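Local coordinates for voltage-sensor containing phosphatase (Ciona intestinalis, PDB 3V0D), which probably dephosphorylates membrane phosphoinositides under the control of a voltage sensor, using a tensin-type phosphatase domain coupled to a PTEN-like C2 domain, at residues 223-228 / 270-275; 290-295 / 329-334; 232-237 / 262-267. The protein carries 1 engineered substitution. One frame throughout, in Å; residues are numbered along the deposited sequence.

Contact 1. Residues 223-228 / 270-275; sequences LSMQIV and IKVRFM
With CG of M225 anti to its backbone N (chi1 -177°) and CG of F274 anti to its carbonyl carbon (chi1 -66°), these two side chains leave neighbouring antiparallel strands of the C2 domain side by side, pointing the same way. They illustrate how a non-hydrogen-bonded pair fills the inner face of a β-sheet. M225 CG lies over one face of the F274 ring, displaced toward the rim, as a CH-pi contact 4.0 Å from the centroid. The sulfur makes an oblique Met-aromatic contact, with SD 3.6 Å from CZ of F274. V272 CG1 closes in on M225 CG at 3.6 Å, and V207 of the opposing sheet touches both M225 and F274. Paired backbone bonds join S224 with M275, Q226 with R273 and V228 with K271.

The other face is mixed, with V228 and M275 among the polar side chains. There Q226 and R273 run alongside each other. D286 forms salt bridges with R273 NE and K271 NZ, and E233 accepts a bond from Q226 NE2. Across the contact, R273 NH1 donates to Q226 OE1 at 2.9 Å: the oxygen lies near the guanidinium plane, whereas the nitrogen stands 48° out of the amide carbonyl plane.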
ATOM      1  N   LEU A 223      24.573   0.977  -1.737  1.00 16.42           N
ATOM      2  CA  LEU A 223      23.210   0.747  -2.192  1.00 15.82           C
ATOM      3  C   LEU A 223      23.096  -0.235  -3.349  1.00 15.06           C
ATOM      4  O   LEU A 223      23.970  -0.318  -4.230  1.00 15.59           O
ATOM      5  CB  LEU A 223      22.559   2.079  -2.596  1.00 16.38           C
ATOM      6  CG  LEU A 223      22.354   3.102  -1.469  1.00 17.85           C
ATOM      7  CD1 LEU A 223      21.795   4.395  -2.036  1.00 19.04           C
ATOM      8  CD2 LEU A 223      21.463   2.562  -0.353  1.00 20.16           C
ATOM      9  N   SER A 224      21.954  -0.899  -3.368  1.00 15.09           N
ATOM     10  CA  SER A 224      21.526  -1.686  -4.516  1.00 15.12           C
ATOM     11  C   SER A 224      20.036  -1.422  -4.709  1.00 14.80           C
ATOM     12  O   SER A 224      19.343  -0.974  -3.793  1.00 15.26           O
ATOM     13  CB  SER A 224      21.835  -3.173  -4.336  1.00 15.73           C
ATOM     14  OG  SER A 224      21.321  -3.641  -3.120  1.00 16.79           O
ATOM     15  N   MET A 225      19.546  -1.720  -5.910  1.00 15.14           N
ATOM     16  CA  MET A 225      18.152  -1.454  -6.262  1.00 14.96           C
ATOM     17  C   MET A 225      17.590  -2.684  -6.950  1.00 14.59           C
ATOM     18  O   MET A 225      18.184  -3.178  -7.910  1.00 15.45           O
ATOM     19  CB  MET A 225      18.053  -0.243  -7.192  1.00 16.00           C
ATOM     20  CG  MET A 225      16.626   0.140  -7.539  1.00 16.30           C
ATOM     21  SD  MET A 225      16.511   1.502  -8.701  1.00 17.72           S
ATOM     22  CE  MET A 225      17.017   0.680 -10.208  1.00 19.83           C
ATOM     23  N   GLN A 226      16.453  -3.156  -6.462  1.00 14.23           N
ATOM     24  CA  GLN A 226      15.759  -4.298  -7.035  1.00 14.10           C
ATOM     25  C   GLN A 226      14.435  -3.825  -7.602  1.00 14.03           C
ATOM     26  O   GLN A 226      13.672  -3.116  -6.935  1.00 15.47           O
ATOM     27  CB  GLN A 226      15.497  -5.320  -5.931  1.00 15.11           C
ATOM     28  CG  GLN A 226      14.875  -6.612  -6.432  1.00 15.95           C
ATOM     29  CD  GLN A 226      14.435  -7.485  -5.292  1.00 16.49           C
ATOM     30  OE1 GLN A 226      13.688  -7.048  -4.413  1.00 17.47           O
ATOM     31  NE2 GLN A 226      14.861  -8.754  -5.303  1.00 20.76           N
ATOM     32  N   ILE A 227      14.149  -4.246  -8.831  1.00 14.12           N
ATOM     33  CA  ILE A 227      12.850  -3.978  -9.461  1.00 14.63           C
ATOM     34  C   ILE A 227      12.062  -5.288  -9.485  1.00 14.68           C
ATOM     35  O   ILE A 227      12.577  -6.319  -9.946  1.00 15.44           O
ATOM     36  CB  ILE A 227      13.009  -3.414 -10.896  1.00 15.07           C
ATOM     37  CG1 ILE A 227      13.915  -2.175 -10.894  1.00 16.09           C
ATOM     38  CG2 ILE A 227      11.624  -3.147 -11.511  1.00 16.21           C
ATOM     39  CD1 ILE A 227      14.102  -1.509 -12.250  1.00 17.60           C
ATOM     40  N   VAL A 228      10.831  -5.218  -8.983  1.00 14.97           N
ATOM     41  CA  VAL A 228       9.946  -6.370  -8.864  1.00 15.55           C
ATOM     42  C   VAL A 228       8.675  -6.111  -9.676  1.00 15.62           C
ATOM     43  O   VAL A 228       8.081  -5.018  -9.592  1.00 15.78           O
ATOM     44  CB  VAL A 228       9.596  -6.607  -7.368  1.00 16.32           C
ATOM     45  CG1 VAL A 228       8.494  -7.663  -7.195  1.00 18.60           C
ATOM     46  CG2 VAL A 228      10.834  -6.976  -6.573  1.00 18.71           C
ATOM     47  N   ILE A 270       4.778  -1.710 -10.389  1.00 14.62           N
ATOM     48  CA  ILE A 270       6.195  -1.981 -10.227  1.00 14.56           C
ATOM     49  C   ILE A 270       6.584  -1.597  -8.812  1.00 14.47           C
ATOM     50  O   ILE A 270       6.212  -0.517  -8.328  1.00 14.92           O
ATOM     51  CB  ILE A 270       7.014  -1.174 -11.265  1.00 15.38           C
ATOM     52  CG1 ILE A 270       6.548  -1.478 -12.710  1.00 17.34           C
ATOM     53  CG2 ILE A 270       8.514  -1.403 -11.109  1.00 16.03           C
ATOM     54  CD1 ILE A 270       6.682  -2.921 -13.126  1.00 19.48           C
ATOM     55  N   LYS A 271       7.338  -2.469  -8.161  1.00 14.17           N
ATOM     56  CA  LYS A 271       7.862  -2.224  -6.825  1.00 14.30           C
ATOM     57  C   LYS A 271       9.371  -2.085  -6.935  1.00 14.20           C
ATOM     58  O   LYS A 271      10.032  -2.910  -7.580  1.00 14.81           O
ATOM     59  CB  LYS A 271       7.508  -3.413  -5.945  1.00 15.45           C
ATOM     60  CG  LYS A 271       7.931  -3.298  -4.508  1.00 16.27           C
ATOM     61  CD  LYS A 271       7.661  -4.617  -3.754  1.00 16.78           C
ATOM     62  CE  LYS A 271       7.943  -4.507  -2.299  1.00 17.17           C
ATOM     63  NZ  LYS A 271       7.661  -5.775  -1.640  1.00 18.01           N
ATOM     64  N   VAL A 272       9.920  -1.058  -6.306  1.00 13.94           N
ATOM     65  CA  VAL A 272      11.349  -0.781  -6.370  1.00 14.40           C
ATOM     66  C   VAL A 272      11.851  -0.749  -4.941  1.00 13.74           C
ATOM     67  O   VAL A 272      11.343   0.021  -4.110  1.00 14.72           O
ATOM     68  CB  VAL A 272      11.619   0.559  -7.073  1.00 15.05           C
ATOM     69  CG1 VAL A 272      13.103   0.778  -7.225  1.00 16.80           C
ATOM     70  CG2 VAL A 272      10.927   0.590  -8.443  1.00 16.57           C
ATOM     71  N   ARG A 273      12.825  -1.602  -4.634  1.00 13.58           N
ATOM     72  CA  ARG A 273      13.380  -1.731  -3.285  1.00 14.15           C
ATOM     73  C   ARG A 273      14.837  -1.319  -3.305  1.00 13.90           C
ATOM     74  O   ARG A 273      15.600  -1.723  -4.191  1.00 14.93           O
ATOM     75  CB  ARG A 273      13.295  -3.175  -2.793  1.00 14.98           C
ATOM     76  CG  ARG A 273      11.854  -3.680  -2.686  1.00 15.97           C
ATOM     77  CD  ARG A 273      11.806  -5.192  -2.346  1.00 16.54           C
ATOM     78  NE  ARG A 273      12.303  -5.460  -1.001  1.00 16.97           N
ATOM     79  CZ  ARG A 273      13.484  -5.988  -0.709  1.00 17.00           C
ATOM     80  NH1 ARG A 273      14.311  -6.407  -1.657  1.00 17.76           N
ATOM     81  NH2 ARG A 273      13.825  -6.094   0.564  1.00 19.36           N
ATOM     82  N   PHE A 274      15.238  -0.558  -2.302  1.00 13.75           N
ATOM     83  CA  PHE A 274      16.633  -0.144  -2.140  1.00 14.73           C
ATOM     84  C   PHE A 274      17.182  -0.818  -0.908  1.00 14.86           C
ATOM     85  O   PHE A 274      16.633  -0.679   0.198  1.00 16.31           O
ATOM     86  CB  PHE A 274      16.763   1.384  -2.038  1.00 15.07           C
ATOM     87  CG  PHE A 274      16.387   2.070  -3.296  1.00 14.64           C
ATOM     88  CD1 PHE A 274      15.038   2.294  -3.596  1.00 15.57           C
ATOM     89  CD2 PHE A 274      17.351   2.462  -4.220  1.00 16.05           C
ATOM     90  CE1 PHE A 274      14.655   2.905  -4.773  1.00 16.24           C
ATOM     91  CE2 PHE A 274      16.967   3.099  -5.425  1.00 16.40           C
ATOM     92  CZ  PHE A 274      15.599   3.298  -5.694  1.00 16.48           C
ATOM     93  N   MET A 275      18.280  -1.551  -1.106  1.00 15.12           N
ATOM     94  CA  MET A 275      18.971  -2.300  -0.056  0.96 15.88           C
ATOM     95  C   MET A 275      20.323  -1.666   0.213  1.00 15.53           C
ATOM     96  O   MET A 275      20.856  -0.948  -0.642  1.00 15.76           O
ATOM     97  CB  MET A 275      19.116  -3.764  -0.492  0.96 16.77           C
ATOM     98  CG  MET A 275      17.772  -4.483  -0.560  0.96 19.08           C
ATOM     99  SD  MET A 275      17.800  -6.067  -1.382  0.96 22.32           S
ATOM    100  CE  MET A 275      17.996  -5.511  -3.066  0.96 25.60           C
TER
HETATM  101  O   HOH W   1      23.317  -3.202  -1.242  1.00 18.41           O

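Contact 2. Residues 290-295 / 329-334; sequences FYFWFN and VKLTFS
The interior of the C2-domain β-sandwich is closed here by two strands from opposing sheets: 290-295, at the edge of the four-stranded sheet, and 329-334, in the five-stranded one. Their axes approach to 10.5 Å and diverge by 47°, too far apart for backbone pairing, so the side chains alone bridge the gap. Alternation along each strand sends F290, F292 and F294 inward from one side and V329, L331 and F333 from the other.

All three phenylalanines of 290-295 adopt the crowded position, CG lying between the backbone N and the carbonyl carbon (chi1 57° in F292), and it is the outer ring atoms that touch. V329 divides its two methyl groups between neighbouring rings: CG2 meets F290 CE1 at 4.0 Å, while CG1 packs obliquely against F292 CE2 at 3.9 Å. L331 and F292 reach toward each other tip to tip, the leucine CD1 lying at the ring edge, close to the ring plane, 3.8 Å from CE1. That same methyl also reaches F294 CE2 at 3.6 Å, so a single branch touches both rings. Farther along, F294 and F333 meet tip to tip through CE1 and CZ, 3.6 Å apart; their planes are inclined at 47°.

F290 also joins the aromatic core to F274, on which it stacks, and to F327, which it meets edge-to-face. On the outer side of strand 290-295, Y291 OH and W293 NE1 bond to H95 O and N96 OD1. Helix 176-191 runs against this edge strand, touching F292, W293 and F294. Such packing of inward aromatic and branched aliphatic side chains between facing sheets is characteristic of a β-sandwich core, here that of a PTEN-type C2 domain.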
ATOM      1  N   PHE A 290      14.419   1.563   2.140  1.00 14.77           N
ATOM      2  CA  PHE A 290      13.321   2.323   1.547  1.00 14.38           C
ATOM      3  C   PHE A 290      12.886   1.690   0.241  1.00 13.64           C
ATOM      4  O   PHE A 290      13.684   1.020  -0.420  1.00 14.35           O
ATOM      5  CB  PHE A 290      13.669   3.821   1.385  1.00 15.14           C
ATOM      6  CG  PHE A 290      14.927   4.121   0.599  1.00 15.19           C
ATOM      7  CD1 PHE A 290      14.873   4.439  -0.749  1.00 15.41           C
ATOM      8  CD2 PHE A 290      16.168   4.189   1.244  1.00 15.96           C
ATOM      9  CE1 PHE A 290      16.027   4.762  -1.475  1.00 15.92           C
ATOM     10  CE2 PHE A 290      17.315   4.479   0.534  1.00 16.46           C
ATOM     11  CZ  PHE A 290      17.253   4.783  -0.812  1.00 16.52           C
ATOM     12  N   TYR A 291      11.612   1.880  -0.093  1.00 13.52           N
ATOM     13  CA  TYR A 291      11.025   1.218  -1.274  1.00 13.64           C
ATOM     14  C   TYR A 291       9.813   2.011  -1.706  1.00 13.56           C
ATOM     15  O   TYR A 291       9.343   2.898  -0.969  1.00 14.06           O
ATOM     16  CB  TYR A 291      10.672  -0.253  -0.985  1.00 13.74           C
ATOM     17  CG  TYR A 291       9.579  -0.473   0.062  1.00 13.97           C
ATOM     18  CD1 TYR A 291       8.292  -0.884  -0.327  1.00 14.30           C
ATOM     19  CD2 TYR A 291       9.806  -0.251   1.433  1.00 13.89           C
ATOM     20  CE1 TYR A 291       7.297  -1.086   0.588  1.00 14.35           C
ATOM     21  CE2 TYR A 291       8.811  -0.444   2.360  1.00 14.81           C
ATOM     22  CZ  TYR A 291       7.537  -0.842   1.934  1.00 14.45           C
ATOM     23  OH  TYR A 291       6.578  -1.008   2.906  1.00 15.37           O
ATOM     24  N   PHE A 292       9.250   1.686  -2.872  1.00 13.48           N
ATOM     25  CA  PHE A 292       8.002   2.308  -3.297  1.00 13.75           C
ATOM     26  C   PHE A 292       7.392   1.512  -4.440  1.00 14.05           C
ATOM     27  O   PHE A 292       8.085   0.778  -5.144  1.00 14.41           O
ATOM     28  CB  PHE A 292       8.195   3.796  -3.702  1.00 14.66           C
ATOM     29  CG  PHE A 292       9.202   4.010  -4.771  1.00 14.82           C
ATOM     30  CD1 PHE A 292       8.863   3.900  -6.124  1.00 16.24           C
ATOM     31  CD2 PHE A 292      10.498   4.391  -4.423  1.00 15.98           C
ATOM     32  CE1 PHE A 292       9.810   4.157  -7.107  1.00 17.86           C
ATOM     33  CE2 PHE A 292      11.442   4.665  -5.407  1.00 17.26           C
ATOM     34  CZ  PHE A 292      11.112   4.526  -6.731  1.00 17.30           C
ATOM     35  N   TRP A 293       6.101   1.761  -4.667  1.00 14.07           N
ATOM     36  CA  TRP A 293       5.358   1.256  -5.818  1.00 14.12           C
ATOM     37  C   TRP A 293       4.923   2.378  -6.726  1.00 13.99           C
ATOM     38  O   TRP A 293       4.574   3.473  -6.270  1.00 14.86           O
ATOM     39  CB  TRP A 293       4.094   0.551  -5.369  1.00 14.18           C
ATOM     40  CG  TRP A 293       4.281  -0.721  -4.627  1.00 14.30           C
ATOM     41  CD1 TRP A 293       4.602  -0.905  -3.304  1.00 14.62           C
ATOM     42  CD2 TRP A 293       4.033  -2.023  -5.146  1.00 14.37           C
ATOM     43  NE1 TRP A 293       4.567  -2.243  -2.976  1.00 15.00           N
ATOM     44  CE2 TRP A 293       4.220  -2.945  -4.102  1.00 14.58           C
ATOM     45  CE3 TRP A 293       3.652  -2.497  -6.411  1.00 15.90           C
ATOM     46  CZ2 TRP A 293       4.023  -4.309  -4.267  1.00 16.08           C
ATOM     47  CZ3 TRP A 293       3.458  -3.851  -6.576  1.00 17.89           C
ATOM     48  CH2 TRP A 293       3.643  -4.743  -5.504  1.00 18.12           C
ATOM     49  N   PHE A 294       4.835   2.088  -8.015  1.00 14.14           N
ATOM     50  CA  PHE A 294       4.170   2.967  -8.957  1.00 14.56           C
ATOM     51  C   PHE A 294       3.564   2.119 -10.069  1.00 14.43           C
ATOM     52  O   PHE A 294       3.932   0.963 -10.251  1.00 15.00           O
ATOM     53  CB  PHE A 294       5.128   4.035  -9.529  1.00 15.60           C
ATOM     54  CG  PHE A 294       6.176   3.468 -10.438  1.00 15.36           C
ATOM     55  CD1 PHE A 294       5.993   3.479 -11.816  1.00 16.94           C
ATOM     56  CD2 PHE A 294       7.319   2.857  -9.934  1.00 16.53           C
ATOM     57  CE1 PHE A 294       6.930   2.924 -12.658  1.00 18.10           C
ATOM     58  CE2 PHE A 294       8.268   2.280 -10.782  1.00 16.76           C
ATOM     59  CZ  PHE A 294       8.075   2.320 -12.148  1.00 17.66           C
ATOM     60  N   ASN A 295       2.651   2.716 -10.833  1.00 14.97           N
ATOM     61  CA  ASN A 295       2.054   2.042 -11.978  1.00 15.53           C
ATOM     62  C   ASN A 295       2.498   2.730 -13.261  1.00 15.64           C
ATOM     63  O   ASN A 295       2.401   3.959 -13.396  1.00 16.78           O
ATOM     64  CB  ASN A 295       0.531   2.019 -11.857  1.00 16.86           C
ATOM     65  CG  ASN A 295      -0.103   1.180 -12.968  1.00 17.70           C
ATOM     66  OD1 ASN A 295      -0.138   1.601 -14.120  1.00 20.19           O
ATOM     67  ND2 ASN A 295      -0.560  -0.010 -12.638  1.00 17.89           N
ATOM     68  N   VAL A 329      13.850  10.516  -4.564  1.00 17.29           N
ATOM     69  CA  VAL A 329      14.274   9.494  -5.522  1.00 17.09           C
ATOM     70  C   VAL A 329      13.522   9.752  -6.818  1.00 17.03           C
ATOM     71  O   VAL A 329      12.305   9.898  -6.804  1.00 18.14           O
ATOM     72  CB  VAL A 329      13.975   8.070  -5.006  1.00 17.24           C
ATOM     73  CG1 VAL A 329      14.410   7.029  -6.060  1.00 17.91           C
ATOM     74  CG2 VAL A 329      14.713   7.813  -3.668  1.00 18.64           C
ATOM     75  N   LYS A 330      14.265   9.812  -7.925  1.00 17.19           N
ATOM     76  CA  LYS A 330      13.712  10.001  -9.268  1.00 18.22           C
ATOM     77  C   LYS A 330      14.099   8.799 -10.134  1.00 17.59           C
ATOM     78  O   LYS A 330      15.292   8.492 -10.245  1.00 17.53           O
ATOM     79  CB  LYS A 330      14.228  11.292  -9.891  1.00 19.59           C
ATOM     80  CG  LYS A 330      13.814  11.451 -11.337  1.00 20.97           C
ATOM     81  CD  LYS A 330      14.265  12.754 -11.936  1.00 25.93           C
ATOM     82  CE  LYS A 330      15.731  12.750 -12.229  1.00 29.79           C
ATOM     83  NZ  LYS A 330      16.054  13.948 -13.047  1.00 32.74           N
ATOM     84  N   LEU A 331      13.109   8.163 -10.763  1.00 17.19           N
ATOM     85  CA  LEU A 331      13.374   7.205 -11.822  1.00 17.67           C
ATOM     86  C   LEU A 331      13.198   7.872 -13.160  1.00 18.26           C
ATOM     87  O   LEU A 331      12.199   8.586 -13.376  1.00 19.33           O
ATOM     88  CB  LEU A 331      12.426   6.005 -11.765  1.00 17.59           C
ATOM     89  CG  LEU A 331      12.443   5.204 -10.470  1.00 17.14           C
ATOM     90  CD1 LEU A 331      11.421   4.080 -10.542  1.00 18.86           C
ATOM     91  CD2 LEU A 331      13.831   4.647 -10.205  1.00 19.25           C
ATOM     92  N   THR A 332      14.155   7.658 -14.050  1.00 18.54           N
ATOM     93  CA  THR A 332      14.057   8.080 -15.445  1.00 19.77           C
ATOM     94  C   THR A 332      13.688   6.858 -16.278  1.00 19.15           C
ATOM     95  O   THR A 332      14.197   5.761 -16.036  1.00 19.12           O
ATOM     96  CB  THR A 332      15.405   8.673 -15.890  1.00 21.50           C
ATOM     97  OG1 THR A 332      15.713   9.776 -15.028  1.00 24.13           O
ATOM     98  CG2 THR A 332      15.383   9.139 -17.343  1.00 23.63           C
ATOM     99  N   PHE A 333      12.836   7.070 -17.289  1.00 19.84           N
ATOM    100  CA  PHE A 333      12.307   5.985 -18.122  1.00 20.25           C
ATOM    101  C   PHE A 333      12.569   6.237 -19.599  1.00 21.38           C
ATOM    102  O   PHE A 333      12.599   7.394 -20.045  1.00 24.35           O
ATOM    103  CB  PHE A 333      10.775   5.912 -17.998  1.00 21.18           C
ATOM    104  CG  PHE A 333      10.275   5.673 -16.600  1.00 20.42           C
ATOM    105  CD1 PHE A 333       9.604   6.666 -15.912  1.00 21.94           C
ATOM    106  CD2 PHE A 333      10.455   4.437 -15.979  1.00 21.14           C
ATOM    107  CE1 PHE A 333       9.114   6.439 -14.633  1.00 21.42           C
ATOM    108  CE2 PHE A 333       9.973   4.197 -14.695  1.00 21.51           C
ATOM    109  CZ  PHE A 333       9.308   5.211 -14.019  1.00 20.57           C
ATOM    110  N   SER A 334      12.657   5.147 -20.353  1.00 22.92           N
ATOM    111  CA  SER A 334      12.482   5.186 -21.792  1.00 23.77           C
ATOM    112  C   SER A 334      11.158   4.521 -22.153  1.00 24.11           C
ATOM    113  O   SER A 334      10.652   3.651 -21.438  1.00 23.51           O
ATOM    114  CB  SER A 334      13.641   4.488 -22.499  1.00 24.45           C
ATOM    115  OG  SER A 334      13.668   3.106 -22.188  1.00 25.39           O
TER

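Contact 3. Residues 232-237 / 262-267; sequences QEVLLC and NCPVLA
V234 and L235 spread their side chains over different parts of the loop 262-267, and a classic β-bulge in strand 232-238 is consistent with both pointing to it. The two residues together face I227 on the adjoining strand, and V234 has a backbone psi of -16°, far from the usual extended value. The outcome is a worked case of an irregular edge strand in a C2 sandwich meeting the connection that crosses from one sheet to the other.

The side chains of V234 and P264 cross obliquely, with V234 CB 3.8 Å from P264 CG. The ring carbon next to the proline nitrogen is also close to the strand backbone, with P264 CD 3.5 Å from V234 O. On the same valine side chain, V234 CG2 touches L266 CD2 at 3.8 Å, so one valine bridges two loop residues.

L235 points more deeply inward, its CG anti to the backbone N (chi1 -168°). Its two methyl groups meet successive loop residues. The loop is itself tied to the opposing sheet, since C263 and L266 both pack on V204, while V260 lies against L235. At the start of the segment, N262 ND2 bonds to N244 OD1. Contact between strand and loop is thus wholly by van der Waals packing, finishing with L235 CD2 at 3.8 Å from C263 CA and L235 CD1 at 3.7 Å from N262 O.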
ATOM      1  N   GLN A 232       7.977 -11.085  -8.853  1.00 19.71           N
ATOM      2  CA  GLN A 232       9.281 -11.621  -9.233  1.00 20.79           C
ATOM      3  C   GLN A 232      10.278 -10.496  -9.416  1.00 19.29           C
ATOM      4  O   GLN A 232       9.938  -9.449  -9.970  1.00 18.46           O
ATOM      5  CB  GLN A 232       9.202 -12.393 -10.570  1.00 23.19           C
ATOM      6  CG  GLN A 232       8.219 -13.561 -10.606  1.00 28.84           C
ATOM      7  CD  GLN A 232       8.703 -14.743  -9.806  1.00 33.70           C
ATOM      8  OE1 GLN A 232       9.909 -14.982  -9.712  1.00 37.48           O
ATOM      9  NE2 GLN A 232       7.769 -15.502  -9.223  1.00 37.18           N
ATOM     10  N   GLU A 233      11.527 -10.739  -9.031  1.00 19.15           N
ATOM     11  CA  GLU A 233      12.602  -9.838  -9.385  1.00 18.01           C
ATOM     12  C   GLU A 233      12.794  -9.826 -10.890  1.00 18.14           C
ATOM     13  O   GLU A 233      12.940 -10.899 -11.512  1.00 20.11           O
ATOM     14  CB  GLU A 233      13.899 -10.259  -8.721  1.00 18.52           C
ATOM     15  CG  GLU A 233      15.097  -9.423  -9.144  1.00 18.31           C
ATOM     16  CD  GLU A 233      16.362  -9.897  -8.521  1.00 19.22           C
ATOM     17  OE1 GLU A 233      17.132 -10.555  -9.224  1.00 22.55           O
ATOM     18  OE2 GLU A 233      16.604  -9.648  -7.336  1.00 21.93           O
ATOM     19  N   VAL A 234      12.800  -8.635 -11.486  1.00 16.39           N
ATOM     20  CA  VAL A 234      13.083  -8.492 -12.907  1.00 17.49           C
ATOM     21  C   VAL A 234      14.401  -7.755 -13.171  1.00 16.74           C
ATOM     22  O   VAL A 234      14.909  -7.841 -14.283  1.00 18.13           O
ATOM     23  CB  VAL A 234      11.910  -7.913 -13.735  1.00 17.84           C
ATOM     24  CG1 VAL A 234      10.677  -8.811 -13.600  1.00 19.22           C
ATOM     25  CG2 VAL A 234      11.590  -6.502 -13.311  1.00 18.99           C
ATOM     26  N   LEU A 235      14.966  -7.058 -12.180  1.00 16.11           N
ATOM     27  CA  LEU A 235      16.293  -6.440 -12.336  1.00 15.81           C
ATOM     28  C   LEU A 235      16.893  -6.225 -10.956  1.00 15.37           C
ATOM     29  O   LEU A 235      16.170  -5.872  -9.998  1.00 15.80           O
ATOM     30  CB  LEU A 235      16.214  -5.092 -13.061  1.00 16.65           C
ATOM     31  CG  LEU A 235      17.545  -4.510 -13.535  1.00 17.20           C
ATOM     32  CD1 LEU A 235      18.175  -5.379 -14.624  1.00 19.16           C
ATOM     33  CD2 LEU A 235      17.383  -3.095 -14.021  1.00 19.18           C
ATOM     34  N   LEU A 236      18.204  -6.416 -10.867  1.00 15.40           N
ATOM     35  CA  LEU A 236      18.963  -6.061  -9.685  1.00 15.46           C
ATOM     36  C   LEU A 236      20.167  -5.241 -10.140  1.00 15.23           C
ATOM     37  O   LEU A 236      20.914  -5.652 -11.052  1.00 16.10           O
ATOM     38  CB  LEU A 236      19.424  -7.310  -8.940  1.00 16.67           C
ATOM     39  CG  LEU A 236      20.203  -7.059  -7.643  1.00 17.63           C
ATOM     40  CD1 LEU A 236      19.398  -6.268  -6.599  1.00 18.88           C
ATOM     41  CD2 LEU A 236      20.664  -8.403  -7.071  1.00 20.71           C
ATOM     42  N   CYS A 237      20.359  -4.086  -9.502  1.00 15.10           N
ATOM     43  CA  CYS A 237      21.495  -3.202  -9.762  1.00 15.42           C
ATOM     44  C   CYS A 237      22.291  -3.042  -8.476  1.00 15.14           C
ATOM     45  O   CYS A 237      21.716  -2.760  -7.433  1.00 16.42           O
ATOM     46  CB  CYS A 237      21.021  -1.811 -10.172  1.00 16.22           C
ATOM     47  SG  CYS A 237      19.947  -1.790 -11.646  1.00 17.29           S
ATOM     48  N   ASN A 262      20.095  -2.685 -18.836  1.00 19.95           N
ATOM     49  CA  ASN A 262      19.490  -3.991 -19.070  1.00 20.69           C
ATOM     50  C   ASN A 262      18.116  -4.155 -18.441  1.00 19.96           C
ATOM     51  O   ASN A 262      17.662  -5.271 -18.240  1.00 20.86           O
ATOM     52  CB  ASN A 262      20.423  -5.119 -18.631  1.00 21.35           C
ATOM     53  CG  ASN A 262      21.776  -5.006 -19.259  1.00 23.94           C
ATOM     54  OD1 ASN A 262      21.893  -4.800 -20.460  1.00 28.24           O
ATOM     55  ND2 ASN A 262      22.816  -5.114 -18.449  1.00 24.21           N
ATOM     56  N   CYS A 263      17.409  -3.058 -18.159  1.00 19.59           N
ATOM     57  CA  CYS A 263      16.062  -3.221 -17.613  1.00 18.58           C
ATOM     58  C   CYS A 263      15.155  -3.874 -18.654  1.00 18.78           C
ATOM     59  O   CYS A 263      15.108  -3.429 -19.794  1.00 19.91           O
ATOM     60  CB  CYS A 263      15.496  -1.866 -17.242  1.00 18.81           C
ATOM     61  SG  CYS A 263      13.937  -1.949 -16.324  1.00 18.18           S
ATOM     62  N   PRO A 264      14.388  -4.904 -18.256  1.00 19.06           N
ATOM     63  CA  PRO A 264      13.400  -5.446 -19.186  1.00 20.14           C
ATOM     64  C   PRO A 264      12.224  -4.485 -19.309  1.00 19.28           C
ATOM     65  O   PRO A 264      12.075  -3.535 -18.525  1.00 19.95           O
ATOM     66  CB  PRO A 264      12.958  -6.745 -18.493  1.00 21.49           C
ATOM     67  CG  PRO A 264      13.121  -6.452 -17.051  1.00 21.80           C
ATOM     68  CD  PRO A 264      14.377  -5.617 -16.972  1.00 20.33           C
ATOM     69  N   VAL A 265      11.397  -4.722 -20.323  1.00 20.36           N
ATOM     70  CA  VAL A 265      10.147  -3.970 -20.445  1.00 20.47           C
ATOM     71  C   VAL A 265       9.282  -4.164 -19.189  1.00 19.55           C
ATOM     72  O   VAL A 265       9.070  -5.296 -18.739  1.00 20.82           O
ATOM     73  CB  VAL A 265       9.381  -4.391 -21.707  1.00 22.03           C
ATOM     74  CG1 VAL A 265       8.070  -3.624 -21.806  1.00 24.01           C
ATOM     75  CG2 VAL A 265      10.222  -4.160 -22.980  1.00 24.68           C
ATOM     76  N   LEU A 266       8.828  -3.044 -18.633  1.00 18.62           N
ATOM     77  CA  LEU A 266       7.991  -2.998 -17.423  1.00 18.04           C
ATOM     78  C   LEU A 266       6.604  -2.526 -17.823  1.00 17.83           C
ATOM     79  O   LEU A 266       6.448  -1.603 -18.616  1.00 18.67           O
ATOM     80  CB  LEU A 266       8.565  -1.980 -16.431  1.00 18.12           C
ATOM     81  CG  LEU A 266      10.020  -2.193 -16.014  1.00 18.27           C
ATOM     82  CD1 LEU A 266      10.427  -1.060 -15.107  1.00 18.66           C
ATOM     83  CD2 LEU A 266      10.277  -3.551 -15.379  1.00 19.44           C
ATOM     84  N   ALA A 267       5.597  -3.149 -17.232  1.00 18.01           N
ATOM     85  CA  ALA A 267       4.222  -2.709 -17.427  1.00 18.52           C
ATOM     86  C   ALA A 267       3.456  -3.029 -16.151  1.00 18.93           C
ATOM     87  O   ALA A 267       3.716  -4.039 -15.493  1.00 21.45           O
ATOM     88  CB  ALA A 267       3.602  -3.432 -18.623  1.00 21.15           C
TER

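In the fold
Following the chain into the C2 domain, contact 1 opens at strand 223-228 and contact 3 at 232-237, the next strand and its neighbour in the four-stranded sheet. The chain then passes through two strands of the other sheet and returns by the loop 262-267, closing contact 3. Strand 270-275 follows at once and closes contact 1, inside which contact 3 is therefore nested. Contact 2 comes in series: it opens at 290-295, adjacent to 270-275 in the same sheet, and closes at 329-334 in the opposing one. Contact 1 thus pairs strands within a sheet, contact 2 joins the two sheets, and contact 3 fastens the connecting loop to an outermost strand.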